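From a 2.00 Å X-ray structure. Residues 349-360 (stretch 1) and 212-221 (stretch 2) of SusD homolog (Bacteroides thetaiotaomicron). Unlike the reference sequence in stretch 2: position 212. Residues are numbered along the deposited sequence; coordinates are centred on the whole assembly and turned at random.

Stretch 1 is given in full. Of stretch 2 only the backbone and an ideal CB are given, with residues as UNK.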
ATOM      1  N   PHE A 349       7.757  10.818  -6.849  1.00 12.79           N
ATOM      2  CA  PHE A 349       7.488  11.359  -5.518  1.00 12.68           C
ATOM      3  C   PHE A 349       8.567  10.933  -4.536  1.00 11.99           C
ATOM      4  O   PHE A 349       8.892  11.663  -3.597  1.00  9.81           O
ATOM      5  CB  PHE A 349       6.105  10.927  -5.035  1.00 13.46           C
ATOM      6  CG  PHE A 349       4.980  11.591  -5.777  1.00 14.03           C
ATOM      7  CD1 PHE A 349       4.832  12.971  -5.741  1.00 14.32           C
ATOM      8  CD2 PHE A 349       4.086  10.841  -6.533  1.00 14.40           C
ATOM      9  CE1 PHE A 349       3.811  13.598  -6.450  1.00 14.72           C
ATOM     10  CE2 PHE A 349       3.063  11.458  -7.245  1.00 15.04           C
ATOM     11  CZ  PHE A 349       2.925  12.841  -7.203  1.00 15.14           C
ATOM     12  N   LEU A 350       9.119   9.746  -4.760  1.00 11.71           N
ATOM     13  CA  LEU A 350      10.196   9.235  -3.924  1.00 12.88           C
ATOM     14  C   LEU A 350      11.437  10.094  -4.171  1.00 14.00           C
ATOM     15  O   LEU A 350      12.138  10.465  -3.233  1.00 15.40           O
ATOM     16  CB  LEU A 350      10.492   7.776  -4.276  1.00 13.64           C
ATOM     17  CG  LEU A 350       9.454   6.758  -3.789  1.00 14.36           C
ATOM     18  CD1 LEU A 350       9.731   5.392  -4.408  1.00 11.35           C
ATOM     19  CD2 LEU A 350       9.488   6.689  -2.268  1.00 14.42           C
ATOM     20  N   LYS A 351      11.705  10.408  -5.437  1.00 14.17           N
ATOM     21  CA  LYS A 351      12.855  11.241  -5.780  1.00 15.14           C
ATOM     22  C   LYS A 351      12.660  12.648  -5.213  1.00 14.84           C
ATOM     23  O   LYS A 351      13.616  13.289  -4.771  1.00 15.60           O
ATOM     24  CB  LYS A 351      13.039  11.299  -7.303  1.00 15.04           C
ATOM     25  CG  LYS A 351      13.463   9.968  -7.907  1.00 17.50           C
ATOM     26  CD  LYS A 351      13.716  10.056  -9.406  1.00 21.01           C
ATOM     27  CE  LYS A 351      14.931  10.907  -9.720  1.00 24.28           C
ATOM     28  NZ  LYS A 351      15.236  10.909 -11.179  1.00 24.80           N
ATOM     29  N   ALA A 352      11.417  13.119  -5.220  1.00 14.60           N
ATOM     30  CA  ALA A 352      11.096  14.442  -4.693  1.00 13.95           C
ATOM     31  C   ALA A 352      11.505  14.537  -3.224  1.00 13.90           C
ATOM     32  O   ALA A 352      12.172  15.493  -2.807  1.00 13.69           O
ATOM     33  CB  ALA A 352       9.600  14.708  -4.839  1.00 13.00           C
ATOM     34  N   GLU A 353      11.103  13.548  -2.435  1.00 13.50           N
ATOM     35  CA  GLU A 353      11.446  13.543  -1.019  1.00 14.25           C
ATOM     36  C   GLU A 353      12.954  13.391  -0.853  1.00 14.63           C
ATOM     37  O   GLU A 353      13.566  14.054  -0.019  1.00 13.98           O
ATOM     38  CB  GLU A 353      10.747  12.398  -0.282  1.00 15.55           C
ATOM     39  CG  GLU A 353      10.886  12.507   1.232  1.00 16.55           C
ATOM     40  CD  GLU A 353      10.245  11.356   1.984  1.00 18.86           C
ATOM     41  OE1 GLU A 353       9.299  10.742   1.450  1.00 16.23           O
ATOM     42  OE2 GLU A 353      10.685  11.079   3.122  1.00 19.68           O
ATOM     43  N   ALA A 354      13.552  12.512  -1.651  1.00 14.51           N
ATOM     44  CA  ALA A 354      14.993  12.287  -1.565  1.00 13.63           C
ATOM     45  C   ALA A 354      15.753  13.588  -1.797  1.00 14.38           C
ATOM     46  O   ALA A 354      16.678  13.922  -1.052  1.00 14.80           O
ATOM     47  CB  ALA A 354      15.421  11.240  -2.580  1.00 12.21           C
ATOM     48  N   ALA A 355      15.357  14.325  -2.827  1.00 14.47           N
ATOM     49  CA  ALA A 355      16.005  15.585  -3.153  1.00 16.47           C
ATOM     50  C   ALA A 355      15.749  16.627  -2.067  1.00 16.58           C
ATOM     51  O   ALA A 355      16.621  17.435  -1.751  1.00 17.71           O
ATOM     52  CB  ALA A 355      15.504  16.096  -4.504  1.00 14.88           C
ATOM     53  N   LEU A 356      14.553  16.595  -1.492  1.00 16.50           N
ATOM     54  CA  LEU A 356      14.184  17.542  -0.445  1.00 16.29           C
ATOM     55  C   LEU A 356      15.104  17.408   0.771  1.00 16.65           C
ATOM     56  O   LEU A 356      15.381  18.390   1.457  1.00 17.45           O
ATOM     57  CB  LEU A 356      12.726  17.322  -0.027  1.00 15.62           C
ATOM     58  CG  LEU A 356      12.141  18.264   1.034  1.00 16.98           C
ATOM     59  CD1 LEU A 356      12.162  19.694   0.520  1.00 14.16           C
ATOM     60  CD2 LEU A 356      10.707  17.842   1.361  1.00 15.76           C
ATOM     61  N   TYR A 357      15.579  16.195   1.033  1.00 16.45           N
ATOM     62  CA  TYR A 357      16.468  15.957   2.166  1.00 16.28           C
ATOM     63  C   TYR A 357      17.923  15.758   1.752  1.00 17.24           C
ATOM     64  O   TYR A 357      18.719  15.173   2.487  1.00 17.52           O
ATOM     65  CB  TYR A 357      15.952  14.769   2.986  1.00 15.97           C
ATOM     66  CG  TYR A 357      14.699  15.130   3.753  1.00 17.80           C
ATOM     67  CD1 TYR A 357      14.777  15.816   4.966  1.00 19.08           C
ATOM     68  CD2 TYR A 357      13.433  14.880   3.219  1.00 18.02           C
ATOM     69  CE1 TYR A 357      13.624  16.252   5.629  1.00 19.63           C
ATOM     70  CE2 TYR A 357      12.276  15.311   3.870  1.00 19.31           C
ATOM     71  CZ  TYR A 357      12.381  15.998   5.074  1.00 20.68           C
ATOM     72  OH  TYR A 357      11.243  16.439   5.710  1.00 19.81           O
ATOM     73  N   ASN A 358      18.258  16.249   0.562  1.00 18.89           N
ATOM     74  CA  ASN A 358      19.619  16.173   0.032  1.00 20.82           C
ATOM     75  C   ASN A 358      20.251  14.790  -0.076  1.00 21.10           C
ATOM     76  O   ASN A 358      21.460  14.645   0.120  1.00 21.01           O
ATOM     77  CB  ASN A 358      20.545  17.068   0.859  1.00 24.23           C
ATOM     78  CG  ASN A 358      20.404  18.532   0.510  1.00 28.77           C
ATOM     79  OD1 ASN A 358      19.327  19.114   0.626  1.00 31.93           O
ATOM     80  ND2 ASN A 358      21.504  19.141   0.080  1.00 33.71           N
ATOM     81  N   LEU A 359      19.452  13.779  -0.392  1.00 19.41           N
ATOM     82  CA  LEU A 359      19.983  12.430  -0.536  1.00 19.06           C
ATOM     83  C   LEU A 359      20.419  12.223  -1.989  1.00 19.11           C
ATOM     84  O   LEU A 359      21.301  11.418  -2.278  1.00 19.65           O
ATOM     85  CB  LEU A 359      18.920  11.399  -0.137  1.00 19.60           C
ATOM     86  CG  LEU A 359      18.361  11.540   1.283  1.00 20.14           C
ATOM     87  CD1 LEU A 359      17.380  10.413   1.562  1.00 20.96           C
ATOM     88  CD2 LEU A 359      19.496  11.513   2.293  1.00 23.40           C
ATOM     89  N   ILE A 360      19.784  12.957  -2.897  1.00 19.19           N
ATOM     90  CA  ILE A 360      20.102  12.896  -4.321  1.00 20.20           C
ATOM     91  C   ILE A 360      20.086  14.319  -4.867  1.00 20.68           C
ATOM     92  O   ILE A 360      19.645  15.245  -4.186  1.00 20.28           O
ATOM     93  CB  ILE A 360      19.067  12.076  -5.124  1.00 19.77           C
ATOM     94  CG1 ILE A 360      17.703  12.773  -5.082  1.00 19.78           C
ATOM     95  CG2 ILE A 360      18.967  10.665  -4.569  1.00 20.94           C
ATOM     96  CD1 ILE A 360      16.651  12.121  -5.968  1.00 16.94           C
ATOM     97  N   UNK A 212      14.859   2.836   0.728  1.00 16.34           N
ATOM     98  CA  UNK A 212      15.837   3.806   1.218  1.00 16.12           C
ATOM     99  C   UNK A 212      15.151   5.065   1.730  1.00 16.08           C
ATOM    100  O   UNK A 212      15.555   5.631   2.747  1.00 15.76           O
ATOM    101  CB  UNK A 212      16.834   4.164   0.114  1.00 16.12           C
ATOM    102  N   UNK A 213      14.114   5.508   1.026  1.00 14.76           N
ATOM    103  CA  UNK A 213      13.385   6.687   1.460  1.00 15.42           C
ATOM    104  C   UNK A 213      12.648   6.345   2.756  1.00 15.82           C
ATOM    105  O   UNK A 213      12.532   7.179   3.650  1.00 15.65           O
ATOM    106  CB  UNK A 213      12.415   7.167   0.379  1.00 15.42           C
ATOM    107  N   UNK A 214      12.177   5.105   2.868  1.00 14.86           N
ATOM    108  CA  UNK A 214      11.463   4.676   4.067  1.00 14.60           C
ATOM    109  C   UNK A 214      12.334   4.763   5.323  1.00 13.58           C
ATOM    110  O   UNK A 214      11.827   5.023   6.409  1.00 14.71           O
ATOM    111  CB  UNK A 214      10.957   3.243   3.886  1.00 14.60           C
ATOM    112  N   UNK A 215      13.640   4.551   5.178  1.00 14.20           N
ATOM    113  CA  UNK A 215      14.533   4.576   6.334  1.00 15.36           C
ATOM    114  C   UNK A 215      15.340   5.853   6.560  1.00 15.61           C
ATOM    115  O   UNK A 215      15.957   6.000   7.612  1.00 17.42           O
ATOM    116  CB  UNK A 215      15.515   3.409   6.209  1.00 15.36           C
ATOM    117  N   UNK A 216      15.331   6.781   5.609  1.00 15.98           N
ATOM    118  CA  UNK A 216      16.146   7.987   5.768  1.00 16.56           C
ATOM    119  C   UNK A 216      15.944   8.787   7.056  1.00 17.25           C
ATOM    120  O   UNK A 216      16.906   9.349   7.582  1.00 18.11           O
ATOM    121  CB  UNK A 216      15.874   8.915   4.582  1.00 16.56           C
ATOM    122  N   UNK A 217      14.725   8.828   7.587  1.00 16.84           N
ATOM    123  CA  UNK A 217      14.488   9.568   8.823  1.00 17.77           C
ATOM    124  C   UNK A 217      15.085   8.866  10.045  1.00 19.55           C
ATOM    125  O   UNK A 217      15.641   9.514  10.934  1.00 20.30           O
ATOM    126  CB  UNK A 217      12.985   9.771   9.027  1.00 17.77           C
ATOM    127  N   UNK A 218      14.968   7.544  10.084  1.00 19.78           N
ATOM    128  CA  UNK A 218      15.478   6.755  11.203  1.00 21.50           C
ATOM    129  C   UNK A 218      16.952   6.397  11.042  1.00 22.62           C
ATOM    130  O   UNK A 218      17.697   6.361  12.021  1.00 23.86           O
ATOM    131  CB  UNK A 218      14.653   5.476  11.356  1.00 21.50           C
ATOM    132  N   UNK A 219      17.370   6.133   9.807  1.00 22.05           N
ATOM    133  CA  UNK A 219      18.757   5.766   9.538  1.00 22.99           C
ATOM    134  C   UNK A 219      19.220   6.337   8.202  1.00 22.74           C
ATOM    135  O   UNK A 219      19.239   5.638   7.187  1.00 21.91           O
ATOM    136  CB  UNK A 219      18.919   4.245   9.547  1.00 22.99           C
ATOM    137  N   UNK A 220      19.604   7.608   8.208  1.00 22.55           N
ATOM    138  CA  UNK A 220      20.061   8.269   6.994  1.00 23.69           C
ATOM    139  C   UNK A 220      21.273   7.580   6.361  1.00 24.44           C
ATOM    140  O   UNK A 220      21.411   7.547   5.135  1.00 25.18           O
ATOM    141  CB  UNK A 220      20.402   9.728   7.302  1.00 23.69           C
ATOM    142  N   UNK A 221      22.151   7.032   7.194  1.00 24.75           N
ATOM    143  CA  UNK A 221      23.342   6.349   6.697  1.00 24.18           C
ATOM    144  C   UNK A 221      22.949   5.164   5.813  1.00 23.25           C
ATOM    145  O   UNK A 221      23.475   5.002   4.714  1.00 22.88           O
ATOM    146  CB  UNK A 221      24.215   5.878   7.862  1.00 24.18           C
TER

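Position 212 lies in a helix, and its CA-to-CB bond points sideways. The ideal CB has nothing of stretch 1 within 5.5 Å, so many residues would suit. The residue is Val212, where the reference sequence has alanine; it makes no contact here.

Position 213 points toward stretch 1. Its ideal CB lies 4.0 Å from Leu350 CD2 and 4.9 Å from Glu353 OE1. Leu350 offers a methyl and a backbone oxygen, and the carboxylate of Glu353 lies nearby. A small or medium side chain would suit: alanine or valine, or threonine, whose hydroxyl would have that carboxylate near. The residue is Val213, in the t rotamer. Val213 CB packs 3.9 Å from Leu350 CD2, and Val213 CG1 lies 3.4 Å from Glu353 OE1.

Position 214 points away from stretch 1, and 215 is out of its reach. Stretch 1 sets no preference at either. They are Arg214, whose guanidinium is hydrogen-bonded elsewhere in the structure, and Val215.

Position 216 points toward stretch 1, with its ideal CB 3.7 Å from Leu359 CD1. Ahead lie the carboxylate of Glu353 and the ring of Tyr357. A donor that is also flat would answer both; histidine fits well, while glutamine could offer an NH with less ring contact. The residue is His216, chi1 90°. His216 NE2 donates a hydrogen bond to Glu353 OE2 at 2.7 Å, with the acceptor near the ring plane. His216 CE1 sits over one face of the Tyr357 ring, 3.6 Å from Tyr357 CD2, while the two ring planes meet at 41°. His216 CB rests 3.6 Å from Leu359 CD1.

Position 217 points sideways, and nothing of stretch 1 lies within 5.5 Å of its ideal CB. Only a long side chain could turn back to the Tyr357 ring; phenylalanine, tyrosine or methionine are candidates. The residue is Phe217, in the m rotamer. Its edge meets the face of Tyr357, with centroids 5.0 Å apart and planes at 75°.

Positions 218 and 219 are out of reach. Stretch 1 sets no preference at 218, which is Ile218. Position 219 precedes a helix, which favours Asp, Asn, Ser or Thr; Asp219 caps a backbone N just past the stretch.

Position 220 starts that helix. Its CA-to-CB bond points sideways. Its ideal CB is 5.4 Å from Leu359 CD2, and Tyr357 O lies farther on. A long chain could lie along the leucine, and a polar end could reach toward that carbonyl, directly or through water. Glu220 is extended, and Glu220 OE2 lies 3.7 Å from Leu359 CD2. A water donates to Glu220 OE2 (2.7 Å) and to Tyr357 O (2.6 Å), bridging the stretches.

Position 221 is out of reach, and stretch 1 sets no preference; it is Thr221.

Stretch 2, residues 212-221: VVRVHFIDET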
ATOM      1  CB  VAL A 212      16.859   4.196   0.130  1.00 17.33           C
ATOM      2  CG1 VAL A 212      17.661   2.977  -0.281  1.00 19.97           C
ATOM      3  CG2 VAL A 212      16.158   4.796  -1.062  1.00 13.98           C
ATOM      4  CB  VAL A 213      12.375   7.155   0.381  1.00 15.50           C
ATOM      5  CG1 VAL A 213      11.457   8.229   0.946  1.00 18.85           C
ATOM      6  CG2 VAL A 213      13.133   7.699  -0.820  1.00 14.18           C
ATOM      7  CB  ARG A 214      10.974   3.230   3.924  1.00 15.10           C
ATOM      8  CG  ARG A 214      10.063   2.779   5.069  1.00 14.27           C
ATOM      9  CD  ARG A 214       8.601   2.797   4.642  1.00 14.16           C
ATOM     10  NE  ARG A 214       8.267   1.616   3.849  1.00 10.95           N
ATOM     11  CZ  ARG A 214       7.573   1.638   2.714  1.00 12.62           C
ATOM     12  NH1 ARG A 214       7.130   2.785   2.214  1.00 11.89           N
ATOM     13  NH2 ARG A 214       7.310   0.502   2.085  1.00 12.54           N
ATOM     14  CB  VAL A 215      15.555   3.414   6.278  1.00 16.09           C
ATOM     15  CG1 VAL A 215      14.840   2.086   6.058  1.00 16.98           C
ATOM     16  CG2 VAL A 215      16.570   3.669   5.172  1.00 15.62           C
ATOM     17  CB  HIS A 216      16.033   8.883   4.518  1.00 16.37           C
ATOM     18  CG  HIS A 216      14.927   9.894   4.563  1.00 17.79           C
ATOM     19  ND1 HIS A 216      15.076  11.131   5.152  1.00 17.20           N
ATOM     20  CD2 HIS A 216      13.680   9.874   4.037  1.00 17.62           C
ATOM     21  CE1 HIS A 216      13.968  11.831   4.983  1.00 19.04           C
ATOM     22  NE2 HIS A 216      13.105  11.092   4.310  1.00 18.19           N
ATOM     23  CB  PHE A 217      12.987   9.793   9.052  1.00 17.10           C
ATOM     24  CG  PHE A 217      12.438  11.008   8.349  1.00 17.98           C
ATOM     25  CD1 PHE A 217      11.355  10.897   7.483  1.00 17.07           C
ATOM     26  CD2 PHE A 217      13.012  12.263   8.549  1.00 19.76           C
ATOM     27  CE1 PHE A 217      10.848  12.018   6.820  1.00 18.10           C
ATOM     28  CE2 PHE A 217      12.513  13.392   7.891  1.00 18.80           C
ATOM     29  CZ  PHE A 217      11.430  13.267   7.025  1.00 17.98           C
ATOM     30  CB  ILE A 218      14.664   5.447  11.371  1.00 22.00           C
ATOM     31  CG1 ILE A 218      13.237   5.774  11.814  1.00 23.32           C
ATOM     32  CG2 ILE A 218      15.334   4.530  12.399  1.00 23.48           C
ATOM     33  CD1 ILE A 218      13.144   6.380  13.207  1.00 26.62           C
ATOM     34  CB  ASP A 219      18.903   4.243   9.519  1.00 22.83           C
ATOM     35  CG  ASP A 219      20.339   3.791   9.717  1.00 27.24           C
ATOM     36  OD1 ASP A 219      21.248   4.388   9.106  1.00 27.13           O
ATOM     37  OD2 ASP A 219      20.556   2.827  10.483  1.00 32.42           O
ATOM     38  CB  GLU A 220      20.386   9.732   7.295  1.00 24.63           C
ATOM     39  CG  GLU A 220      20.963  10.487   6.118  1.00 28.40           C
ATOM     40  CD  GLU A 220      21.134  11.965   6.402  1.00 30.63           C
ATOM     41  OE1 GLU A 220      21.584  12.312   7.517  1.00 31.24           O
ATOM     42  OE2 GLU A 220      20.828  12.778   5.505  1.00 31.83           O
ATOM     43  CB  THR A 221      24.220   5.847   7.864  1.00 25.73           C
ATOM     44  OG1 THR A 221      24.639   6.962   8.666  1.00 24.84           O
ATOM     45  CG2 THR A 221      25.447   5.127   7.335  1.00 25.53           C
TER
HETATM   46  O   HOH W   1      18.861  14.522   4.989  1.00 34.24           O
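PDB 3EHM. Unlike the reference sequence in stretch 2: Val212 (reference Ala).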